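Local coordinates for protein aminopeptidase N (Francisella tularensis subsp. tularensis, PDB 5DLL) that is a zinc-dependent M1-family aminopeptidase that releases N-terminal amino acids, preferably alanine, from peptides and probably helps degrade intracellular peptides, at residues A[14-22]-A[376-384]; A[204-212]-A[223-232]. One frame throughout, in Å; residues are numbered along the deposited sequence.

Contact 1. Residues A[14-22]-A[376-384]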
loop_
_atom_site.group_PDB
_atom_site.type_symbol
_atom_site.label_atom_id
_atom_site.label_comp_id
_atom_site.label_asym_id
_atom_site.label_seq_id
_atom_site.Cartn_x
_atom_site.Cartn_y
_atom_site.Cartn_z
ATOM N N LYS A 14 25.607 -12.599 -4.347
ATOM C CA LYS A 14 25.200 -13.916 -4.914
ATOM C C LYS A 14 23.745 -13.886 -5.370
ATOM O O LYS A 14 22.835 -13.704 -4.562
ATOM C CB LYS A 14 25.407 -15.032 -3.886
ATOM C CG LYS A 14 26.843 -15.525 -3.815
ATOM C CD LYS A 14 27.187 -16.108 -2.455
ATOM C CE LYS A 14 28.685 -16.346 -2.334
ATOM N NZ LYS A 14 29.097 -16.653 -0.939
ATOM N N ILE A 15 23.539 -14.085 -6.668
ATOM C CA ILE A 15 22.208 -14.066 -7.254
ATOM C C ILE A 15 21.545 -15.418 -7.008
ATOM O O ILE A 15 22.183 -16.463 -7.139
ATOM C CB ILE A 15 22.252 -13.766 -8.773
ATOM C CG1 ILE A 15 22.856 -12.376 -9.037
ATOM C CG2 ILE A 15 20.856 -13.846 -9.383
ATOM C CD1 ILE A 15 24.371 -12.332 -9.083
ATOM N N LYS A 16 20.266 -15.380 -6.637
ATOM C CA LYS A 16 19.461 -16.585 -6.442
ATOM C C LYS A 16 18.436 -16.682 -7.563
ATOM O O LYS A 16 17.849 -15.674 -7.947
ATOM C CB LYS A 16 18.778 -16.547 -5.074
ATOM C CG LYS A 16 19.742 -16.780 -3.916
ATOM C CD LYS A 16 19.234 -16.208 -2.598
ATOM C CE LYS A 16 19.400 -14.696 -2.526
ATOM N NZ LYS A 16 20.812 -14.249 -2.696
ATOM N N TYR A 17 18.226 -17.889 -8.086
ATOM C CA TYR A 17 17.396 -18.086 -9.281
ATOM C C TYR A 17 16.166 -18.950 -9.017
ATOM O O TYR A 17 16.256 -19.992 -8.370
ATOM C CB TYR A 17 18.230 -18.708 -10.407
ATOM C CG TYR A 17 19.318 -17.795 -10.930
ATOM C CD1 TYR A 17 19.029 -16.810 -11.875
ATOM C CD2 TYR A 17 20.633 -17.906 -10.473
ATOM C CE1 TYR A 17 20.014 -15.965 -12.353
ATOM C CE2 TYR A 17 21.626 -17.063 -10.945
ATOM C CZ TYR A 17 21.309 -16.095 -11.887
ATOM O OH TYR A 17 22.284 -15.254 -12.368
ATOM N N LEU A 18 15.022 -18.517 -9.546
ATOM C CA LEU A 18 13.751 -19.232 -9.386
ATOM C C LEU A 18 13.798 -20.662 -9.937
ATOM O O LEU A 18 13.241 -21.579 -9.333
ATOM C CB LEU A 18 12.616 -18.448 -10.061
ATOM C CG LEU A 18 11.216 -19.080 -10.093
ATOM C CD1 LEU A 18 10.728 -19.450 -8.699
ATOM C CD2 LEU A 18 10.227 -18.146 -10.775
ATOM N N LYS A 19 14.462 -20.842 -11.079
ATOM C CA LYS A 19 14.605 -22.166 -11.700
ATOM C C LYS A 19 15.455 -23.136 -10.868
ATOM O O LYS A 19 15.414 -24.344 -11.099
ATOM C CB LYS A 19 15.192 -22.038 -13.108
ATOM C CG LYS A 19 16.659 -21.632 -13.144
ATOM C CD LYS A 19 17.039 -21.033 -14.489
ATOM C CE LYS A 19 18.536 -20.785 -14.588
ATOM N NZ LYS A 19 19.028 -19.824 -13.561
ATOM N N ASP A 20 16.221 -22.612 -9.912
ATOM C CA ASP A 20 17.016 -23.448 -9.007
ATOM C C ASP A 20 16.218 -24.087 -7.866
ATOM O O ASP A 20 16.776 -24.889 -7.114
ATOM C CB ASP A 20 18.172 -22.638 -8.400
ATOM C CG ASP A 20 19.209 -22.229 -9.429
ATOM O OD1 ASP A 20 19.241 -22.836 -10.525
ATOM O OD2 ASP A 20 20.001 -21.304 -9.131
ATOM N N TYR A 21 14.938 -23.746 -7.720
ATOM C CA TYR A 21 14.164 -24.238 -6.582
ATOM C C TYR A 21 14.191 -25.765 -6.503
ATOM O O TYR A 21 13.915 -26.457 -7.485
ATOM C CB TYR A 21 12.706 -23.745 -6.604
ATOM C CG TYR A 21 11.854 -24.415 -5.531
ATOM C CD1 TYR A 21 11.822 -23.924 -4.218
ATOM C CD2 TYR A 21 11.112 -25.563 -5.818
ATOM C CE1 TYR A 21 11.061 -24.547 -3.236
ATOM C CE2 TYR A 21 10.355 -26.192 -4.840
ATOM C CZ TYR A 21 10.334 -25.684 -3.554
ATOM O OH TYR A 21 9.576 -26.320 -2.599
ATOM N N LYS A 22 14.554 -26.264 -5.323
ATOM C CA LYS A 22 14.411 -27.669 -4.972
ATOM C C LYS A 22 13.643 -27.734 -3.660
ATOM O O LYS A 22 13.911 -26.942 -2.753
ATOM C CB LYS A 22 15.778 -28.329 -4.779
ATOM C CG LYS A 22 16.376 -28.951 -6.030
ATOM C CD LYS A 22 17.688 -29.645 -5.693
ATOM C CE LYS A 22 18.429 -30.117 -6.936
ATOM N NZ LYS A 22 17.797 -31.311 -7.561
ATOM N N ILE A 376 6.098 -9.455 -12.261
ATOM C CA ILE A 376 5.560 -9.609 -10.904
ATOM C C ILE A 376 6.117 -10.867 -10.217
ATOM O O ILE A 376 6.185 -10.931 -8.980
ATOM C CB ILE A 376 4.011 -9.573 -10.877
ATOM C CG1 ILE A 376 3.402 -10.780 -11.602
ATOM C CG2 ILE A 376 3.513 -8.263 -11.478
ATOM C CD1 ILE A 376 1.904 -10.918 -11.412
ATOM N N ARG A 377 6.508 -11.856 -11.025
ATOM C CA ARG A 377 7.294 -12.994 -10.546
ATOM C C ARG A 377 8.643 -13.008 -11.276
ATOM O O ARG A 377 8.757 -13.573 -12.374
ATOM C CB ARG A 377 6.549 -14.313 -10.759
ATOM C CG ARG A 377 7.266 -15.522 -10.169
ATOM C CD ARG A 377 6.598 -16.823 -10.571
ATOM N NE ARG A 377 6.518 -16.942 -12.023
ATOM C CZ ARG A 377 5.702 -17.763 -12.680
ATOM N NH1 ARG A 377 4.874 -18.579 -12.027
ATOM N NH2 ARG A 377 5.716 -17.763 -14.010
ATOM N N PRO A 378 9.668 -12.370 -10.673
ATOM C CA PRO A 378 11.017 -12.364 -11.246
ATOM C C PRO A 378 11.629 -13.763 -11.348
ATOM O O PRO A 378 11.186 -14.681 -10.654
ATOM C CB PRO A 378 11.819 -11.505 -10.257
ATOM C CG PRO A 378 10.809 -10.679 -9.542
ATOM C CD PRO A 378 9.587 -11.539 -9.454
ATOM N N GLU A 379 12.628 -13.911 -12.219
ATOM C CA GLU A 379 13.384 -15.165 -12.355
ATOM C C GLU A 379 14.694 -15.135 -11.549
ATOM O O GLU A 379 15.439 -16.122 -11.536
ATOM C CB GLU A 379 13.671 -15.464 -13.840
ATOM C CG GLU A 379 12.533 -16.169 -14.576
ATOM C CD GLU A 379 12.454 -17.662 -14.274
ATOM O OE1 GLU A 379 13.442 -18.385 -14.523
ATOM O OE2 GLU A 379 11.395 -18.123 -13.796
ATOM N N SER A 380 14.965 -14.010 -10.882
ATOM C CA SER A 380 16.173 -13.849 -10.081
ATOM C C SER A 380 16.032 -12.720 -9.073
ATOM O O SER A 380 15.208 -11.822 -9.252
ATOM C CB SER A 380 17.368 -13.539 -10.982
ATOM O OG SER A 380 17.217 -12.269 -11.595
ATOM N N TYR A 381 16.852 -12.769 -8.023
ATOM C CA TYR A 381 16.996 -11.650 -7.085
ATOM C C TYR A 381 18.338 -11.683 -6.339
ATOM O O TYR A 381 19.030 -12.706 -6.316
ATOM C CB TYR A 381 15.817 -11.595 -6.095
ATOM C CG TYR A 381 15.932 -12.485 -4.866
ATOM C CD1 TYR A 381 15.654 -13.845 -4.934
ATOM C CD2 TYR A 381 16.289 -11.954 -3.630
ATOM C CE1 TYR A 381 15.744 -14.657 -3.811
ATOM C CE2 TYR A 381 16.384 -12.753 -2.502
ATOM C CZ TYR A 381 16.107 -14.105 -2.595
ATOM O OH TYR A 381 16.201 -14.905 -1.478
ATOM N N ILE A 382 18.684 -10.544 -5.738
ATOM C CA ILE A 382 19.921 -10.366 -4.977
ATOM C C ILE A 382 19.594 -10.264 -3.483
ATOM O O ILE A 382 20.075 -11.063 -2.678
ATOM C CB ILE A 382 20.681 -9.094 -5.423
ATOM C CG1 ILE A 382 20.986 -9.141 -6.928
ATOM C CG2 ILE A 382 21.965 -8.925 -4.617
ATOM C CD1 ILE A 382 21.356 -7.797 -7.524
ATOM N N GLU A 383 18.768 -9.279 -3.132
ATOM C CA GLU A 383 18.295 -9.081 -1.757
ATOM C C GLU A 383 16.766 -9.029 -1.746
ATOM O O GLU A 383 16.144 -8.753 -2.774
ATOM C CB GLU A 383 18.878 -7.791 -1.161
ATOM C CG GLU A 383 18.656 -6.547 -2.014
ATOM C CD GLU A 383 19.139 -5.267 -1.355
ATOM O OE1 GLU A 383 18.955 -4.189 -1.959
ATOM O OE2 GLU A 383 19.702 -5.332 -0.242
ATOM N N MET A 384 16.172 -9.287 -0.582
ATOM C CA MET A 384 14.707 -9.317 -0.430
ATOM C C MET A 384 13.995 -8.027 -0.847
ATOM O O MET A 384 12.835 -8.071 -1.256
ATOM C CB MET A 384 14.320 -9.660 1.015
ATOM C CG MET A 384 14.402 -11.142 1.350
ATOM S SD MET A 384 13.309 -12.168 0.346
ATOM C CE MET A 384 11.712 -11.432 0.681
#
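K16 and Y381 form the one hydrogen-bonded pair of a very short antiparallel bridge. The amide of K16 reaches Y381 O at 3.0 Å in a nearly straight bond (176° at the hydrogen), and Y381 N returns to K16 O at 3.1 Å. One step on, Y17 and S380 make the non-hydrogen-bonded pair. Where 14-22 turns into its 3-10 segment, L18 N bonds to E379 O at 3.1 Å, the donor standing well above the carbonyl plane.

The cationic contact lies on the side of the bridge that carries K16 and Y381. The K16 chain bends at its last two torsions, chi3 and chi4, which brings K16 CE obliquely to the ring, nearest Y381 CZ, and folds the ammonium back toward the backbone. K16 NZ lies over the ring face, 5.0 Å from the centroid and 24° off its normal, in a cation-pi arrangement. K16 NZ also bonds to K14 O within its own segment, at 2.8 Å, and only weakly to I382 O across the contact.

Apolar contact is modest. The methyl CD2 of L18 lies along the aliphatic part of R377, 3.9 Å from R377 CD, and also borders the E379 carboxylate at OE2, a methyl against a polar group. On the side of Y17 and S380, the Y17 ring receives S380 CB obliquely, while I15 CG2, from within its own segment, rests over one ring face near the rim.

This two-strand sheet pins the start of the modelled chain to the loop between helices 349-369 and 390-423 of the peptidase domain. L18 also touches D324 and F326, and F326 meets the Y381 ring edge-to-face. R377 is salt-bridged to D431 of helix 430-439, while I376 packs on helix 390-423.

Contact 2. Residues A[204-212]-A[223-232]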
loop_
_atom_site.group_PDB
_atom_site.type_symbol
_atom_site.label_atom_id
_atom_site.label_comp_id
_atom_site.label_asym_id
_atom_site.label_seq_id
_atom_site.Cartn_x
_atom_site.Cartn_y
_atom_site.Cartn_z
ATOM N N GLY A 204 5.786 -8.049 27.839
ATOM C CA GLY A 204 5.922 -6.702 28.384
ATOM C C GLY A 204 4.857 -6.318 29.385
ATOM O O GLY A 204 3.981 -7.115 29.716
ATOM N N ASP A 205 4.954 -5.085 29.868
ATOM C CA ASP A 205 3.936 -4.483 30.725
ATOM C C ASP A 205 3.022 -3.613 29.846
ATOM O O ASP A 205 3.282 -2.424 29.630
ATOM C CB ASP A 205 4.624 -3.658 31.822
ATOM C CG ASP A 205 3.686 -3.252 32.946
ATOM O OD1 ASP A 205 2.457 -3.442 32.822
ATOM O OD2 ASP A 205 4.192 -2.730 33.964
ATOM N N LEU A 206 1.960 -4.223 29.326
ATOM C CA LEU A 206 1.086 -3.569 28.351
ATOM C C LEU A 206 -0.364 -3.513 28.808
ATOM O O LEU A 206 -0.898 -4.495 29.330
ATOM C CB LEU A 206 1.149 -4.301 27.009
ATOM C CG LEU A 206 2.492 -4.251 26.275
ATOM C CD1 LEU A 206 2.467 -5.168 25.063
ATOM C CD2 LEU A 206 2.844 -2.828 25.865
ATOM N N ALA A 207 -0.990 -2.355 28.599
ATOM C CA ALA A 207 -2.435 -2.204 28.746
ATOM C C ALA A 207 -3.143 -2.912 27.591
ATOM O O ALA A 207 -2.519 -3.261 26.584
ATOM C CB ALA A 207 -2.815 -0.732 28.777
ATOM N N SER A 208 -4.450 -3.112 27.734
ATOM C CA SER A 208 -5.212 -3.859 26.742
ATOM C C SER A 208 -6.656 -3.388 26.601
ATOM O O SER A 208 -7.253 -2.882 27.548
ATOM C CB SER A 208 -5.202 -5.348 27.101
ATOM O OG SER A 208 -5.836 -5.581 28.348
ATOM N N ILE A 209 -7.190 -3.558 25.394
ATOM C CA ILE A 209 -8.625 -3.494 25.133
ATOM C C ILE A 209 -9.055 -4.906 24.739
ATOM O O ILE A 209 -8.621 -5.428 23.715
ATOM C CB ILE A 209 -8.958 -2.541 23.962
ATOM C CG1 ILE A 209 -8.569 -1.101 24.306
ATOM C CG2 ILE A 209 -10.440 -2.623 23.603
ATOM C CD1 ILE A 209 -8.502 -0.189 23.098
ATOM N N LYS A 210 -9.897 -5.520 25.562
ATOM C CA LYS A 210 -10.426 -6.845 25.263
ATOM C C LYS A 210 -11.904 -6.759 24.887
ATOM O O LYS A 210 -12.663 -5.985 25.469
ATOM C CB LYS A 210 -10.211 -7.787 26.450
ATOM C CG LYS A 210 -8.744 -7.996 26.785
ATOM C CD LYS A 210 -8.504 -9.350 27.435
ATOM C CE LYS A 210 -7.023 -9.605 27.681
ATOM N NZ LYS A 210 -6.485 -8.780 28.796
ATOM N N ASP A 211 -12.295 -7.554 23.897
ATOM C CA ASP A 211 -13.656 -7.537 23.364
ATOM C C ASP A 211 -13.924 -8.899 22.724
ATOM O O ASP A 211 -13.086 -9.802 22.832
ATOM C CB ASP A 211 -13.801 -6.408 22.336
ATOM C CG ASP A 211 -15.242 -5.952 22.146
ATOM O OD1 ASP A 211 -16.181 -6.723 22.442
ATOM O OD2 ASP A 211 -15.435 -4.812 21.680
ATOM N N THR A 212 -15.080 -9.052 22.075
ATOM C CA THR A 212 -15.498 -10.342 21.526
ATOM C C THR A 212 -16.134 -10.212 20.137
ATOM O O THR A 212 -16.629 -9.149 19.760
ATOM C CB THR A 212 -16.504 -11.038 22.469
ATOM O OG1 THR A 212 -16.183 -10.735 23.832
ATOM C CG2 THR A 212 -16.481 -12.547 22.275
ATOM N N LEU A 223 -10.971 -11.017 21.256
ATOM C CA LEU A 223 -10.181 -9.996 20.570
ATOM C C LEU A 223 -9.398 -9.204 21.617
ATOM O O LEU A 223 -9.940 -8.861 22.672
ATOM C CB LEU A 223 -11.085 -9.067 19.752
ATOM C CG LEU A 223 -12.057 -9.734 18.770
ATOM C CD1 LEU A 223 -12.780 -8.681 17.940
ATOM C CD2 LEU A 223 -11.352 -10.723 17.852
ATOM N N GLU A 224 -8.124 -8.931 21.333
ATOM C CA GLU A 224 -7.237 -8.320 22.317
ATOM C C GLU A 224 -6.212 -7.399 21.665
ATOM O O GLU A 224 -5.249 -7.864 21.062
ATOM C CB GLU A 224 -6.516 -9.407 23.124
ATOM C CG GLU A 224 -7.433 -10.455 23.743
ATOM C CD GLU A 224 -6.709 -11.430 24.653
ATOM O OE1 GLU A 224 -5.470 -11.575 24.531
ATOM O OE2 GLU A 224 -7.389 -12.059 25.491
ATOM N N ILE A 225 -6.425 -6.092 21.787
ATOM C CA ILE A 225 -5.423 -5.109 21.379
ATOM C C ILE A 225 -4.575 -4.743 22.596
ATOM O O ILE A 225 -5.117 -4.402 23.648
ATOM C CB ILE A 225 -6.066 -3.839 20.783
ATOM C CG1 ILE A 225 -6.792 -4.183 19.479
ATOM C CG2 ILE A 225 -5.010 -2.769 20.528
ATOM C CD1 ILE A 225 -7.529 -3.019 18.849
ATOM N N TYR A 226 -3.253 -4.826 22.440
ATOM C CA TYR A 226 -2.300 -4.514 23.503
ATOM C C TYR A 226 -1.420 -3.328 23.112
ATOM O O TYR A 226 -0.876 -3.280 22.007
ATOM C CB TYR A 226 -1.404 -5.720 23.783
ATOM C CG TYR A 226 -2.095 -6.864 24.490
ATOM C CD1 TYR A 226 -2.206 -6.882 25.877
ATOM C CD2 TYR A 226 -2.622 -7.934 23.775
ATOM C CE1 TYR A 226 -2.832 -7.929 26.533
ATOM C CE2 TYR A 226 -3.253 -8.986 24.421
ATOM C CZ TYR A 226 -3.357 -8.980 25.801
ATOM O OH TYR A 226 -3.982 -10.023 26.451
ATOM N N ALA A 227 -1.280 -2.375 24.030
ATOM C CA ALA A 227 -0.403 -1.221 23.834
ATOM C C ALA A 227 -0.086 -0.572 25.179
ATOM O O ALA A 227 -0.676 -0.922 26.198
ATOM C CB ALA A 227 -1.052 -0.211 22.899
ATOM N N PHE A 228 0.849 0.372 25.179
ATOM C CA PHE A 228 1.224 1.071 26.406
ATOM C C PHE A 228 0.047 1.885 26.942
ATOM O O PHE A 228 -0.855 2.252 26.190
ATOM C CB PHE A 228 2.422 1.996 26.165
ATOM C CG PHE A 228 3.727 1.271 25.964
ATOM C CD1 PHE A 228 4.333 0.600 27.020
ATOM C CD2 PHE A 228 4.363 1.282 24.727
ATOM C CE1 PHE A 228 5.537 -0.058 26.842
ATOM C CE2 PHE A 228 5.568 0.625 24.545
ATOM C CZ PHE A 228 6.157 -0.046 25.603
ATOM N N LYS A 229 0.074 2.162 28.242
ATOM C CA LYS A 229 -0.970 2.936 28.915
ATOM C C LYS A 229 -1.348 4.216 28.157
ATOM O O LYS A 229 -2.528 4.540 28.027
ATOM C CB LYS A 229 -0.511 3.275 30.345
ATOM C CG LYS A 229 -1.438 4.182 31.150
ATOM C CD LYS A 229 -2.836 3.602 31.296
ATOM C CE LYS A 229 -3.683 4.456 32.227
ATOM N NZ LYS A 229 -5.099 3.996 32.270
ATOM N N GLN A 230 -0.344 4.931 27.655
ATOM C CA GLN A 230 -0.557 6.237 27.014
ATOM C C GLN A 230 -1.103 6.153 25.575
ATOM O O GLN A 230 -1.716 7.107 25.085
ATOM C CB GLN A 230 0.727 7.084 27.053
ATOM C CG GLN A 230 1.952 6.466 26.382
ATOM C CD GLN A 230 2.796 5.604 27.312
ATOM O OE1 GLN A 230 2.306 5.063 28.308
ATOM N NE2 GLN A 230 4.074 5.460 26.977
ATOM N N ASP A 231 -0.883 5.017 24.912
ATOM C CA ASP A 231 -1.341 4.802 23.532
ATOM C C ASP A 231 -2.721 4.124 23.417
ATOM O O ASP A 231 -3.403 4.270 22.399
ATOM C CB ASP A 231 -0.310 3.956 22.762
ATOM C CG ASP A 231 1.038 4.656 22.597
ATOM O OD1 ASP A 231 1.071 5.904 22.545
ATOM O OD2 ASP A 231 2.066 3.950 22.502
ATOM N N ILE A 232 -3.128 3.388 24.453
ATOM C CA ILE A 232 -4.287 2.487 24.359
ATOM C C ILE A 232 -5.628 3.204 24.101
ATOM O O ILE A 232 -6.499 2.669 23.405
ATOM C CB ILE A 232 -4.374 1.553 25.604
ATOM C CG1 ILE A 232 -5.273 0.337 25.330
ATOM C CG2 ILE A 232 -4.864 2.308 26.839
ATOM C CD1 ILE A 232 -4.803 -0.569 24.210
#
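K210 lies obliquely across E224 and Y226, three side chains gathered on one side of an antiparallel hairpin. K210 CE comes within 3.3 Å of Y226 OH and equally near E224 OE2, so its aliphatic end makes the contact; NZ stays 4.7 Å from E224 OE2, too far for a salt bridge, and makes a weak hydrogen bond to S208 OG on its own strand. Y226 OH donates to E224 OE1 at 2.9 Å. That oxygen lies at the ring edge in its plane, yet the hydroxyl approaches from above the carboxylate plane, so the two flat groups are strongly turned against each other. S208 CB meets the same ring obliquely, 3.5 Å from Y226 CE1.

The other side is apolar along A207, I209, I225 and A227, with D211 beside L223 at its far end. I209 and I232 slide past one another in opposite directions, with I209 CG1 and I232 CG1 3.7 Å apart. With CG1 anti to the backbone N, I232 turns that branch to I209 and its CG2 to the A207 methyl. Just beyond the strand ends L206 CD2 sits over one face of the F228 ring, 4.0 Å from the centroid and 16° off the normal, a CH-pi contact.

Paired backbone bonds set the register that brings these side chains opposite one another. I209 with I225 and D211 with L223 are hydrogen-bonded pairs, as is A207 with A227, although A207 N to A227 O is weak (115° at the hydrogen). The axes of the short segments 207-212 and 223-227 approach to 4.7 Å and are antiparallel (166°).

Strand 207-214 is one outermost strand of a five-strand mixed sheet. Next comes strand 220-227, whose E224 and Y226 make backbone bonds to strand 261-267, parallel to it. Helix 236-253 covers L223 and D211, the latter salt-bridged to K243. Strand 166-169 of another sheet packs on Y226.

Both contacts are antiparallel pairings, but they differ in reach along the chain. Contact 1 joins elements 354 residues apart and lies at the surface, with one buried residue among twelve; contact 2 is a local hairpin, partly buried, with six of sixteen. Its longer register also buries more area, 760 against 524 Å². Contact 1 adds to its few backbone bonds a lysine that meets ring and carbonyls together, whereas contact 2 separates its chemistry by sheet side, polar and aromatic on one, mostly aliphatic on the other. They share no strand, and their nearest atoms are about 26 Å apart. Contact 1 lies nearer the zinc: P378 is about 12 Å from the ligand E332, between side chains.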